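Local atomic coordinates of cathepsin L Propeptide (Toxoplasma gondii, PDB entry 3F75), a protein that forms the propeptide of a cathepsin L-like cysteine protease, a small helical domain of the I29 inhibitor family that packs against another protein chain. Residues R44-L53 / M70-E80. Sequence-based numbering, arbitrary orientation.
Sequences RRYAIFKNNL and MNHFGDLSRDE. With EDO (1,2-ethanediol), chain F.
Arg-45 and Glu-80 meet end-on, each terminal nitrogen of the guanidinium taking one carboxylate oxygen: NH1 lies 2.7 Å from Glu-80 OE1 in a nearly straight bond (164°), and NH2 reaches OE2 from above the carboxylate plane. Arg-44, its chain extended from CG to NE, arrives side-on and directs both NE and NH1 to that same OE2, NH1 the nearer at 3.0 Å. Five bonds thus fix the carboxylate, because Ser-77 N also donates to OE1, from the face opposite Arg-45 NH1; so many donors would probably favour the charged form. The bend of Arg-45 at chi2 (-87°) lets NH1 serve Asp-75 O as well, 2.8 Å away and in the carbonyl plane, while NE pairs with Glu-41. Two turns further along the helix, Asn-52 ND2 spans the loop, donating to Gly-74 O at 2.7 Å and to Leu-76 O at 3.1 Å, both near its amide plane. Between these polar grips, Ile-48 CG2 presses on the backbone of Leu-76 (3.4 Å to C). At the far end Met-70, folded back at chi2 and chi3, brings CE to 3.5 Å from Phe-49 CE1 and against Leu-53 CD1, while its SD lies obliquely beside the Phe-49 ring, 4.9 Å from the centroid, a Met-aromatic contact. The whole illustrates how helix 39-60 of an I29 propeptide holds the loop leading to helix 78-84, whose N-terminus carries a Ser-77/Glu-80 capping box, its return bond from Glu-80 N to Ser-77 OG weak.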
ATOM      1  N   ARG B  44     -22.667  16.826  -3.577  1.00 14.53           N
ATOM      2  CA  ARG B  44     -21.508  16.766  -2.671  1.00 15.16           C
ATOM      3  C   ARG B  44     -20.270  16.174  -3.364  1.00 12.33           C
ATOM      4  O   ARG B  44     -19.175  16.695  -3.238  1.00 10.40           O
ATOM      5  CB  ARG B  44     -21.825  15.941  -1.415  1.00 18.13           C
ATOM      6  CG  ARG B  44     -20.587  15.686  -0.503  1.00 22.08           C
ATOM      7  CD  ARG B  44     -20.821  14.639   0.634  1.00 25.31           C
ATOM      8  NE  ARG B  44     -19.596  14.385   1.410  1.00 30.35           N
ATOM      9  CZ  ARG B  44     -19.044  15.255   2.266  1.00 37.72           C
ATOM     10  NH1 ARG B  44     -17.927  14.943   2.911  1.00 38.76           N
ATOM     11  NH2 ARG B  44     -19.598  16.449   2.487  1.00 42.30           N
ATOM     12  N   ARG B  45     -20.458  15.070  -4.078  1.00 10.74           N
ATOM     13  CA  ARG B  45     -19.371  14.387  -4.736  1.00 12.08           C
ATOM     14  C   ARG B  45     -18.825  15.208  -5.916  1.00 12.92           C
ATOM     15  O   ARG B  45     -17.631  15.194  -6.185  1.00 14.62           O
ATOM     16  CB  ARG B  45     -19.829  13.000  -5.199  1.00 13.46           C
ATOM     17  CG  ARG B  45     -20.218  12.098  -4.060  1.00 16.03           C
ATOM     18  CD  ARG B  45     -19.041  11.337  -3.478  1.00 18.40           C
ATOM     19  NE  ARG B  45     -19.405  10.892  -2.138  1.00 17.57           N
ATOM     20  CZ  ARG B  45     -18.699  11.083  -1.032  1.00 18.02           C
ATOM     21  NH1 ARG B  45     -17.516  11.670  -1.058  1.00 19.75           N
ATOM     22  NH2 ARG B  45     -19.189  10.659   0.117  1.00 20.59           N
ATOM     23  N   TYR B  46     -19.696  15.943  -6.593  1.00 14.39           N
ATOM     24  CA  TYR B  46     -19.269  16.844  -7.653  1.00 13.38           C
ATOM     25  C   TYR B  46     -18.363  17.949  -7.091  1.00 15.21           C
ATOM     26  O   TYR B  46     -17.306  18.266  -7.673  1.00 12.02           O
ATOM     27  CB  TYR B  46     -20.491  17.455  -8.322  1.00 13.88           C
ATOM     28  CG  TYR B  46     -20.192  18.467  -9.411  1.00 13.63           C
ATOM     29  CD1 TYR B  46     -19.329  18.164 -10.447  1.00 14.45           C
ATOM     30  CD2 TYR B  46     -20.818  19.708  -9.422  1.00 16.62           C
ATOM     31  CE1 TYR B  46     -19.059  19.081 -11.449  1.00 16.86           C
ATOM     32  CE2 TYR B  46     -20.564  20.625 -10.422  1.00 18.66           C
ATOM     33  CZ  TYR B  46     -19.675  20.300 -11.437  1.00 19.55           C
ATOM     34  OH  TYR B  46     -19.405  21.189 -12.447  1.00 20.77           O
ATOM     35  N   ALA B  47     -18.775  18.516  -5.957  1.00 12.16           N
ATOM     36  CA  ALA B  47     -18.005  19.581  -5.320  1.00 13.89           C
ATOM     37  C   ALA B  47     -16.632  19.076  -4.875  1.00 12.22           C
ATOM     38  O   ALA B  47     -15.624  19.752  -5.096  1.00 14.31           O
ATOM     39  CB  ALA B  47     -18.769  20.183  -4.137  1.00 12.34           C
ATOM     40  N   ILE B  48     -16.589  17.884  -4.283  1.00 14.64           N
ATOM     41  CA  ILE B  48     -15.316  17.274  -3.851  1.00 13.77           C
ATOM     42  C   ILE B  48     -14.425  16.984  -5.054  1.00 16.52           C
ATOM     43  O   ILE B  48     -13.225  17.290  -5.039  1.00 15.35           O
ATOM     44  CB  ILE B  48     -15.538  15.990  -3.030  1.00 12.97           C
ATOM     45  CG1 ILE B  48     -16.245  16.338  -1.725  1.00 12.87           C
ATOM     46  CG2 ILE B  48     -14.197  15.268  -2.736  1.00 12.22           C
ATOM     47  CD1 ILE B  48     -16.752  15.123  -0.919  1.00 16.11           C
ATOM     48  N   PHE B  49     -15.027  16.407  -6.092  1.00 15.45           N
ATOM     49  CA  PHE B  49     -14.339  16.139  -7.355  1.00 17.64           C
ATOM     50  C   PHE B  49     -13.712  17.398  -7.958  1.00 16.26           C
ATOM     51  O   PHE B  49     -12.533  17.395  -8.330  1.00 16.82           O
ATOM     52  CB  PHE B  49     -15.292  15.499  -8.378  1.00 17.27           C
ATOM     53  CG  PHE B  49     -14.692  15.374  -9.759  1.00 13.96           C
ATOM     54  CD1 PHE B  49     -13.878  14.304 -10.082  1.00 15.43           C
ATOM     55  CD2 PHE B  49     -14.944  16.337 -10.737  1.00 15.53           C
ATOM     56  CE1 PHE B  49     -13.317  14.194 -11.343  1.00 17.23           C
ATOM     57  CE2 PHE B  49     -14.393  16.231 -11.987  1.00 14.32           C
ATOM     58  CZ  PHE B  49     -13.578  15.161 -12.299  1.00 16.29           C
ATOM     59  N   LYS B  50     -14.491  18.469  -8.046  1.00 15.76           N
ATOM     60  CA  LYS B  50     -13.980  19.730  -8.565  1.00 15.62           C
ATOM     61  C   LYS B  50     -12.795  20.223  -7.744  1.00 15.74           C
ATOM     62  O   LYS B  50     -11.771  20.614  -8.299  1.00 15.51           O
ATOM     63  CB  LYS B  50     -15.065  20.803  -8.564  1.00 17.27           C
ATOM     64  CG  LYS B  50     -16.128  20.582  -9.607  1.00 18.91           C
ATOM     65  CD  LYS B  50     -16.923  21.853  -9.856  1.00 25.35           C
ATOM     66  CE  LYS B  50     -17.865  22.197  -8.717  1.00 26.91           C
ATOM     67  NZ  LYS B  50     -18.547  23.499  -9.002  1.00 28.31           N
ATOM     68  N   ASN B  51     -12.933  20.192  -6.426  1.00 12.62           N
ATOM     69  CA  ASN B  51     -11.851  20.623  -5.556  1.00 14.35           C
ATOM     70  C   ASN B  51     -10.578  19.811  -5.759  1.00 15.32           C
ATOM     71  O   ASN B  51      -9.477  20.385  -5.845  1.00 14.04           O
ATOM     72  CB  ASN B  51     -12.272  20.576  -4.089  1.00 17.03           C
ATOM     73  CG  ASN B  51     -13.189  21.741  -3.706  1.00 23.86           C
ATOM     74  OD1 ASN B  51     -13.239  22.772  -4.391  1.00 25.90           O
ATOM     75  ND2 ASN B  51     -13.917  21.577  -2.609  1.00 22.35           N
ATOM     76  N   ASN B  52     -10.728  18.493  -5.862  1.00 13.21           N
ATOM     77  CA  ASN B  52      -9.576  17.612  -6.123  1.00 14.70           C
ATOM     78  C   ASN B  52      -8.958  17.840  -7.505  1.00 14.76           C
ATOM     79  O   ASN B  52      -7.731  17.825  -7.667  1.00 14.89           O
ATOM     80  CB  ASN B  52      -9.967  16.143  -6.007  1.00 15.01           C
ATOM     81  CG  ASN B  52     -10.289  15.720  -4.595  1.00 17.50           C
ATOM     82  OD1 ASN B  52      -9.779  16.296  -3.620  1.00 14.47           O
ATOM     83  ND2 ASN B  52     -11.137  14.684  -4.469  1.00 10.95           N
ATOM     84  N   LEU B  53      -9.810  18.026  -8.503  1.00 12.84           N
ATOM     85  CA  LEU B  53      -9.364  18.284  -9.868  1.00 16.06           C
ATOM     86  C   LEU B  53      -8.532  19.572  -9.928  1.00 16.09           C
ATOM     87  O   LEU B  53      -7.462  19.617 -10.560  1.00 16.61           O
ATOM     88  CB  LEU B  53     -10.573  18.366 -10.812  1.00 16.45           C
ATOM     89  CG  LEU B  53     -10.255  18.464 -12.306  1.00 22.74           C
ATOM     90  CD1 LEU B  53      -9.456  17.237 -12.758  1.00 23.91           C
ATOM     91  CD2 LEU B  53     -11.520  18.627 -13.143  1.00 23.24           C
ATOM     92  N   MET B  70      -5.768  12.323 -11.461  1.00 14.97           N
ATOM     93  CA  MET B  70      -7.093  11.862 -11.059  1.00 15.54           C
ATOM     94  C   MET B  70      -7.177  10.318 -11.076  1.00 15.61           C
ATOM     95  O   MET B  70      -6.544   9.646 -11.887  1.00 14.76           O
ATOM     96  CB  MET B  70      -8.158  12.483 -11.990  1.00 17.34           C
ATOM     97  CG  MET B  70      -9.599  12.078 -11.672  1.00 17.27           C
ATOM     98  SD  MET B  70     -10.170  12.622 -10.055  1.00 17.53           S
ATOM     99  CE  MET B  70     -10.041  14.403 -10.185  1.00 19.31           C
ATOM    100  N   ASN B  71      -7.951   9.752 -10.158  1.00 15.31           N
ATOM    101  CA  ASN B  71      -8.055   8.314 -10.050  1.00 15.62           C
ATOM    102  C   ASN B  71      -9.367   7.941  -9.361  1.00 13.78           C
ATOM    103  O   ASN B  71     -10.217   8.815  -9.173  1.00 13.91           O
ATOM    104  CB  ASN B  71      -6.837   7.752  -9.309  1.00 15.91           C
ATOM    105  CG  ASN B  71      -6.713   8.274  -7.892  1.00 12.76           C
ATOM    106  OD1 ASN B  71      -7.705   8.482  -7.201  1.00 12.89           O
ATOM    107  ND2 ASN B  71      -5.481   8.470  -7.447  1.00 10.47           N
ATOM    108  N   HIS B  72      -9.547   6.682  -8.975  1.00 12.54           N
ATOM    109  CA  HIS B  72     -10.871   6.264  -8.442  1.00 12.24           C
ATOM    110  C   HIS B  72     -11.206   6.831  -7.057  1.00 12.56           C
ATOM    111  O   HIS B  72     -12.335   6.670  -6.592  1.00 13.19           O
ATOM    112  CB  HIS B  72     -11.121   4.736  -8.519  1.00 15.85           C
ATOM    113  CG  HIS B  72     -10.245   3.897  -7.635  1.00 16.92           C
ATOM    114  ND1 HIS B  72      -9.962   2.582  -7.925  1.00 24.37           N
ATOM    115  CD2 HIS B  72      -9.592   4.169  -6.482  1.00 22.35           C
ATOM    116  CE1 HIS B  72      -9.180   2.078  -6.988  1.00 23.65           C
ATOM    117  NE2 HIS B  72      -8.932   3.023  -6.104  1.00 18.44           N
ATOM    118  N   PHE B  73     -10.262   7.536  -6.432  1.00 12.54           N
ATOM    119  CA  PHE B  73     -10.521   8.263  -5.180  1.00 13.03           C
ATOM    120  C   PHE B  73     -10.924   9.715  -5.426  1.00 13.25           C
ATOM    121  O   PHE B  73     -11.032  10.501  -4.471  1.00 14.51           O
ATOM    122  CB  PHE B  73      -9.273   8.288  -4.303  1.00 16.25           C
ATOM    123  CG  PHE B  73      -8.686   6.940  -4.038  1.00 14.17           C
ATOM    124  CD1 PHE B  73      -9.444   5.951  -3.426  1.00 15.70           C
ATOM    125  CD2 PHE B  73      -7.360   6.679  -4.328  1.00 12.50           C
ATOM    126  CE1 PHE B  73      -8.913   4.711  -3.152  1.00 19.11           C
ATOM    127  CE2 PHE B  73      -6.806   5.417  -4.038  1.00 14.80           C
ATOM    128  CZ  PHE B  73      -7.585   4.442  -3.460  1.00 20.12           C
ATOM    129  N   GLY B  74     -11.169  10.068  -6.690  1.00 15.21           N
ATOM    130  CA  GLY B  74     -11.419  11.468  -7.095  1.00 15.03           C
ATOM    131  C   GLY B  74     -12.583  12.198  -6.437  1.00 15.38           C
ATOM    132  O   GLY B  74     -12.587  13.423  -6.351  1.00 17.31           O
ATOM    133  N   ASP B  75     -13.580  11.456  -5.984  1.00 14.97           N
ATOM    134  CA  ASP B  75     -14.759  12.055  -5.344  1.00 13.43           C
ATOM    135  C   ASP B  75     -14.777  11.893  -3.823  1.00 14.54           C
ATOM    136  O   ASP B  75     -15.829  12.062  -3.201  1.00 12.07           O
ATOM    137  CB  ASP B  75     -16.061  11.526  -5.994  1.00 13.51           C
ATOM    138  CG  ASP B  75     -16.267  10.018  -5.811  1.00 18.52           C
ATOM    139  OD1 ASP B  75     -15.298   9.296  -5.516  1.00 16.43           O
ATOM    140  OD2 ASP B  75     -17.421   9.551  -5.981  1.00 19.81           O
ATOM    141  N   LEU B  76     -13.602  11.650  -3.219  1.00 10.01           N
ATOM    142  CA  LEU B  76     -13.467  11.523  -1.768  1.00 11.49           C
ATOM    143  C   LEU B  76     -12.628  12.667  -1.201  1.00 13.82           C
ATOM    144  O   LEU B  76     -11.627  13.096  -1.810  1.00 13.44           O
ATOM    145  CB  LEU B  76     -12.773  10.214  -1.394  1.00  9.10           C
ATOM    146  CG  LEU B  76     -13.328   8.938  -2.006  1.00 13.00           C
ATOM    147  CD1 LEU B  76     -12.442   7.760  -1.681  1.00 11.48           C
ATOM    148  CD2 LEU B  76     -14.775   8.683  -1.535  1.00 14.81           C
ATOM    149  N   SER B  77     -13.034  13.142  -0.031  1.00 13.57           N
ATOM    150  CA  SER B  77     -12.257  14.104   0.737  1.00 14.64           C
ATOM    151  C   SER B  77     -11.201  13.345   1.509  1.00 17.01           C
ATOM    152  O   SER B  77     -11.271  12.110   1.623  1.00 17.19           O
ATOM    153  CB  SER B  77     -13.164  14.820   1.723  1.00 15.22           C
ATOM    154  OG  SER B  77     -13.647  13.903   2.703  1.00 18.07           O
ATOM    155  N   ARG B  78     -10.242  14.074   2.068  1.00 16.47           N
ATOM    156  CA  ARG B  78      -9.194  13.453   2.865  1.00 15.42           C
ATOM    157  C   ARG B  78      -9.769  12.622   4.014  1.00 14.92           C
ATOM    158  O   ARG B  78      -9.323  11.501   4.256  1.00 15.40           O
ATOM    159  CB  ARG B  78      -8.229  14.499   3.409  1.00 14.94           C
ATOM    160  CG  ARG B  78      -7.243  13.931   4.413  1.00 15.43           C
ATOM    161  CD  ARG B  78      -6.047  14.831   4.612  1.00 17.02           C
ATOM    162  NE  ARG B  78      -5.185  14.340   5.685  1.00 16.69           N
ATOM    163  CZ  ARG B  78      -4.114  14.987   6.154  1.00 15.59           C
ATOM    164  NH1 ARG B  78      -3.762  16.173   5.652  1.00  8.90           N
ATOM    165  NH2 ARG B  78      -3.401  14.461   7.150  1.00 14.29           N
ATOM    166  N   ASP B  79     -10.758  13.161   4.714  1.00 14.73           N
ATOM    167  CA  ASP B  79     -11.358  12.447   5.850  1.00 15.11           C
ATOM    168  C   ASP B  79     -11.988  11.123   5.428  1.00 15.99           C
ATOM    169  O   ASP B  79     -11.816  10.104   6.098  1.00 16.52           O
ATOM    170  CB  ASP B  79     -12.421  13.313   6.527  1.00 17.71           C
ATOM    171  CG  ASP B  79     -11.840  14.358   7.476  1.00 18.42           C
ATOM    172  OD1 ASP B  79     -10.674  14.254   7.930  1.00 19.14           O
ATOM    173  OD2 ASP B  79     -12.593  15.291   7.810  1.00 26.09           O
ATOM    174  N   GLU B  80     -12.721  11.136   4.315  1.00 15.75           N
ATOM    175  CA  GLU B  80     -13.373   9.924   3.821  1.00 16.82           C
ATOM    176  C   GLU B  80     -12.340   8.896   3.356  1.00 18.32           C
ATOM    177  O   GLU B  80     -12.450   7.702   3.637  1.00 18.73           O
ATOM    178  CB  GLU B  80     -14.341  10.263   2.696  1.00 17.02           C
ATOM    179  CG  GLU B  80     -15.520  11.091   3.182  1.00 18.73           C
ATOM    180  CD  GLU B  80     -16.310  11.752   2.056  1.00 22.96           C
ATOM    181  OE1 GLU B  80     -15.759  12.001   0.966  1.00 19.96           O
ATOM    182  OE2 GLU B  80     -17.501  12.037   2.266  1.00 21.35           O
TER
HETATM  183  C1  EDO F 202     -18.058   5.296  -3.804  1.00 40.34           C
HETATM  184  O1  EDO F 202     -17.400   4.732  -4.956  1.00 37.50           O
HETATM  185  C2  EDO F 202     -17.946   6.820  -3.802  1.00 40.26           C
HETATM  186  O2  EDO F 202     -18.195   7.304  -5.125  1.00 36.98           O